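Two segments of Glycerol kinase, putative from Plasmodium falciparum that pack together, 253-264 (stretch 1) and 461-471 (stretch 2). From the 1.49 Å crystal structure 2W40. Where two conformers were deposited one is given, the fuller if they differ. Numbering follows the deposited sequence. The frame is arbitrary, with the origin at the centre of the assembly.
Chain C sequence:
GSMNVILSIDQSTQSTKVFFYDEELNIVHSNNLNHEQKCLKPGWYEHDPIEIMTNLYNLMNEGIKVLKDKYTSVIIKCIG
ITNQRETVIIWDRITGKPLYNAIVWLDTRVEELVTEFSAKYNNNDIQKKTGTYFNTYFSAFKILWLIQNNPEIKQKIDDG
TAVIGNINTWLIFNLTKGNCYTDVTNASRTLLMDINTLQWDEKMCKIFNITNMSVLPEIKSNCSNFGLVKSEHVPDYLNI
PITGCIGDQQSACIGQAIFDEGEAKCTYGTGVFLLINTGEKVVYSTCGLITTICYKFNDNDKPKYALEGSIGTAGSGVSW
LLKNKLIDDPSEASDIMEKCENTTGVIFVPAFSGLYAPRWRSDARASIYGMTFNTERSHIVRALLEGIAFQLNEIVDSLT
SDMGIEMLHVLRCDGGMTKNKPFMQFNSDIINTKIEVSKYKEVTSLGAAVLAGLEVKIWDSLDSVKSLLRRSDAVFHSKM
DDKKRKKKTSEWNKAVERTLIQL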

# COMPACT_ATOMS: atom_id res chain seq x y z
N CYS C 253 15.49 -25.86 15.79
CA CYS C 253 15.72 -27.27 15.39
C CYS C 253 15.95 -28.19 16.58
O CYS C 253 15.36 -29.26 16.66
CB CYS C 253 16.89 -27.44 14.45
SG CYS C 253 16.70 -26.57 12.87
N ILE C 254 16.70 -27.70 17.57
CA ILE C 254 16.93 -28.53 18.74
C ILE C 254 15.65 -28.55 19.59
O ILE C 254 15.26 -29.64 20.06
CB ILE C 254 18.17 -28.10 19.52
CG1 ILE C 254 19.44 -28.25 18.67
CG2 ILE C 254 18.40 -28.97 20.78
CD1 ILE C 254 20.69 -27.74 19.41
N GLY C 255 15.01 -27.42 19.79
CA GLY C 255 13.72 -27.38 20.48
C GLY C 255 12.57 -28.14 19.87
O GLY C 255 11.63 -28.51 20.60
N GLN C 256 12.64 -28.38 18.56
CA GLN C 256 11.58 -29.14 17.85
C GLN C 256 12.05 -30.64 17.77
O GLN C 256 11.35 -31.47 17.14
CB GLN C 256 11.39 -28.59 16.47
CG GLN C 256 10.67 -27.29 16.30
CD GLN C 256 9.17 -27.47 16.22
OE1 GLN C 256 8.47 -26.62 15.71
NE2 GLN C 256 8.70 -28.51 16.78
N ALA C 257 13.24 -30.95 18.24
CA ALA C 257 13.89 -32.31 18.14
C ALA C 257 13.97 -32.86 16.70
O ALA C 257 13.72 -34.03 16.50
CB ALA C 257 13.18 -33.39 19.02
N ILE C 258 14.29 -31.99 15.73
CA ILE C 258 14.44 -32.42 14.36
C ILE C 258 15.91 -32.86 14.19
O ILE C 258 16.82 -32.26 13.57
CB ILE C 258 13.84 -31.45 13.34
CG1 ILE C 258 14.69 -30.27 13.31
CG2 ILE C 258 12.24 -31.15 13.56
CD1 ILE C 258 14.66 -29.62 11.82
N PHE C 259 16.19 -34.02 14.76
CA PHE C 259 17.53 -34.58 14.83
C PHE C 259 17.83 -35.62 13.80
O PHE C 259 19.01 -36.02 13.69
CB PHE C 259 17.75 -35.23 16.23
CG PHE C 259 17.61 -34.29 17.40
CD1 PHE C 259 18.35 -33.12 17.43
CD2 PHE C 259 16.72 -34.51 18.43
CE1 PHE C 259 18.28 -32.30 18.56
CE2 PHE C 259 16.61 -33.66 19.51
CZ PHE C 259 17.34 -32.54 19.55
N ASP C 260 16.79 -36.15 13.13
CA ASP C 260 17.03 -37.18 12.11
C ASP C 260 17.06 -36.58 10.73
O ASP C 260 16.32 -35.65 10.40
CB ASP C 260 15.95 -38.25 12.09
CG ASP C 260 15.85 -39.07 13.39
OD1 ASP C 260 16.86 -39.24 14.06
OD2 ASP C 260 14.72 -39.53 13.72
N GLU C 261 17.91 -37.16 9.89
CA GLU C 261 17.94 -36.80 8.49
C GLU C 261 16.52 -36.80 7.88
O GLU C 261 15.70 -37.76 8.09
CB GLU C 261 18.89 -37.78 7.80
CG GLU C 261 19.27 -37.44 6.46
CD GLU C 261 20.29 -38.41 5.94
OE1 GLU C 261 21.00 -39.16 6.74
OE2 GLU C 261 20.40 -38.40 4.70
N GLY C 262 16.23 -35.71 7.16
CA GLY C 262 14.97 -35.47 6.53
C GLY C 262 13.87 -34.77 7.31
O GLY C 262 12.85 -34.41 6.75
N GLU C 263 14.04 -34.65 8.60
CA GLU C 263 13.13 -33.93 9.39
C GLU C 263 13.35 -32.43 9.16
O GLU C 263 14.53 -31.97 9.04
CB GLU C 263 13.28 -34.21 10.85
CG GLU C 263 12.93 -35.67 11.33
CD GLU C 263 12.84 -35.73 12.83
OE1 GLU C 263 13.89 -35.83 13.50
OE2 GLU C 263 11.68 -35.54 13.36
N ALA C 264 12.22 -31.74 9.18
CA ALA C 264 12.13 -30.29 8.84
C ALA C 264 11.25 -29.50 9.79
O ALA C 264 10.22 -29.98 10.23
CB ALA C 264 11.64 -30.06 7.49
N SER C 461 21.52 -37.38 28.68
CA SER C 461 21.62 -37.56 27.25
C SER C 461 20.47 -36.81 26.64
O SER C 461 19.47 -36.62 27.27
CB SER C 461 21.42 -39.04 26.83
OG SER C 461 20.09 -39.52 27.08
N LEU C 462 20.64 -36.49 25.37
CA LEU C 462 19.58 -35.91 24.54
C LEU C 462 18.37 -36.84 24.56
O LEU C 462 17.25 -36.40 24.57
CB LEU C 462 20.10 -35.68 23.09
CG LEU C 462 19.25 -34.82 22.18
CD1 LEU C 462 18.92 -33.49 22.82
CD2 LEU C 462 19.88 -34.72 20.73
N ASP C 463 18.59 -38.15 24.64
CA ASP C 463 17.44 -39.06 24.56
C ASP C 463 16.47 -38.97 25.72
O ASP C 463 15.29 -39.14 25.53
CB ASP C 463 17.93 -40.48 24.28
CG ASP C 463 18.56 -40.57 22.90
OD1 ASP C 463 17.83 -40.33 21.89
OD2 ASP C 463 19.80 -40.83 22.82
N SER C 464 16.94 -38.58 26.88
CA SER C 464 16.03 -38.32 27.99
C SER C 464 15.12 -37.07 27.79
O SER C 464 14.09 -36.96 28.44
CB SER C 464 16.83 -38.26 29.31
OG SER C 464 18.23 -38.06 29.10
N VAL C 465 15.44 -36.15 26.86
CA VAL C 465 14.58 -34.96 26.67
C VAL C 465 13.76 -35.01 25.39
O VAL C 465 12.77 -34.30 25.29
CB VAL C 465 15.36 -33.63 26.82
CG1 VAL C 465 15.90 -33.50 28.23
CG2 VAL C 465 16.49 -33.55 25.87
N LYS C 466 14.07 -35.91 24.47
CA LYS C 466 13.38 -35.88 23.16
C LYS C 466 11.86 -36.06 23.15
O LYS C 466 11.20 -35.42 22.34
CB LYS C 466 13.96 -36.88 22.16
CG LYS C 466 15.41 -36.80 22.00
CD LYS C 466 15.86 -37.31 20.66
CE LYS C 466 15.59 -38.77 20.47
NZ LYS C 466 16.55 -39.16 19.37
N SER C 467 11.31 -36.97 23.96
CA SER C 467 9.84 -37.20 23.91
C SER C 467 9.11 -35.96 24.35
O SER C 467 8.12 -35.55 23.74
CB SER C 467 9.42 -38.46 24.75
OG SER C 467 8.05 -38.36 25.17
N LEU C 468 9.64 -35.35 25.42
CA LEU C 468 9.28 -33.99 25.89
C LEU C 468 9.24 -32.92 24.79
O LEU C 468 8.26 -32.21 24.56
CB LEU C 468 10.34 -33.59 26.92
CG LEU C 468 10.01 -33.03 28.29
CD1 LEU C 468 11.30 -32.94 29.16
CD2 LEU C 468 9.34 -31.74 28.15
N LEU C 469 10.32 -32.86 24.03
CA LEU C 469 10.38 -31.91 22.98
C LEU C 469 9.35 -32.21 21.86
O LEU C 469 8.65 -31.34 21.45
CB LEU C 469 11.81 -31.87 22.44
CG LEU C 469 12.92 -31.46 23.45
CD1 LEU C 469 14.36 -31.73 22.86
CD2 LEU C 469 12.74 -30.08 24.05
N ARG C 470 9.20 -33.43 21.42
CA ARG C 470 8.34 -33.64 20.24
C ARG C 470 6.81 -33.33 20.38
O ARG C 470 6.07 -33.51 19.41
CB ARG C 470 8.53 -35.03 19.71
CG ARG C 470 9.90 -35.31 19.26
CD ARG C 470 9.92 -36.75 18.96
NE ARG C 470 11.22 -37.42 18.96
CZ ARG C 470 12.08 -37.37 17.95
NH1 ARG C 470 11.87 -36.57 16.90
NH2 ARG C 470 13.19 -38.08 18.05
N ARG C 471 6.35 -32.77 21.49
CA ARG C 471 4.95 -32.59 21.70
C ARG C 471 4.35 -31.61 20.75
O ARG C 471 5.02 -30.61 20.42
CB ARG C 471 4.68 -32.03 23.05
CG ARG C 471 4.96 -33.12 24.08
CD ARG C 471 4.74 -32.55 25.38
NE ARG C 471 5.15 -33.51 26.38
CZ ARG C 471 5.51 -33.18 27.61
NH1 ARG C 471 5.53 -31.89 28.01
NH2 ARG C 471 5.85 -34.16 28.46
O HOH W 1 8.73 -29.04 20.29
O HOH W 2 10.72 -34.04 15.72
O HOH W 3 16.95 -39.04 16.89
O HOH W 4 14.58 -36.93 15.79

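Stretch 1 enters as the last turn of a helix and leaves it at Ala257, where a Schellman motif ends the helix: Ile258 N bonds back to Cys253 O at 3.1 Å and Ala257 N to Ile254 O at 3.0 Å. Ala257 takes a positive phi (54°), which glycine adopts most easily; alanine, not beta-branched, can accept it at modest cost. Its CB points toward stretch 2. There it lies 4.0 Å from Leu469 CB and also covers one face of the Arg470 guanidinium. Its methyl packs against the helix of stretch 2, residues 466-469.

Phe259 is the main apolar contributor from stretch 1. Its CA-to-CB bond points toward stretch 2, and with chi1 at -60° (m) and chi2 at -54° the ring reaches Leu462, Lys466 and Leu469. Leu462, with chi1 t and chi2 p, places CD2 over one face of the ring, 3.5 Å from the centroid of Phe259 and only 12° off the normal, a CH-pi contact in which a weakly polarised methyl meets the electron-rich face. Leu469 adopts the common m, t rotamer; its CD1 sits at the ring edge, 4.5 Å from Phe259 CE2, and also packs 3.6 Å from Ile254 O. One methyl, Leu469 CD1, thus meets both the ring edge and the carbonyl of Ile254.

Lys466 shows how a long side chain serves two environments. Its aliphatic part passes the ring, with CD 3.7 Å from Phe259 CD2, while the charged end makes a salt bridge within stretch 2, Lys466 NZ to Asp463 OD1 at 3.1 Å, whose hydrogen bond is weak. Water 3 links Lys466 NZ (2.5 Å from its O) to Asp260 OD1 (2.8 Å).

No direct hydrogen bond joins the stretches; polar contact relies on charge and water. Arg470 leaves its CA-to-CB bond sideways, but chi1 m followed by t at chi2 and chi3 extends the chain so that its end comes nearer to stretch 1. Arg470 NH1 forms a long salt bridge of 3.7 Å with Glu263 OE2, near the guanidinium plane. Water 4 donates to Glu263 OE1 and accepts from Arg470 NH2, adding a second link between these charges. The type II turn from Asp260 to Glu263 helps position the carboxylate: Glu263 OE1 accepts from Asp260 N at 2.9 Å, and Gly262 suits its positive phi of 88°, where a CB would jam against the preceding carbonyl. Water 1 donates to both Gly255 O and Leu469 O, joining two helix-end carbonyls that could not bond to each other.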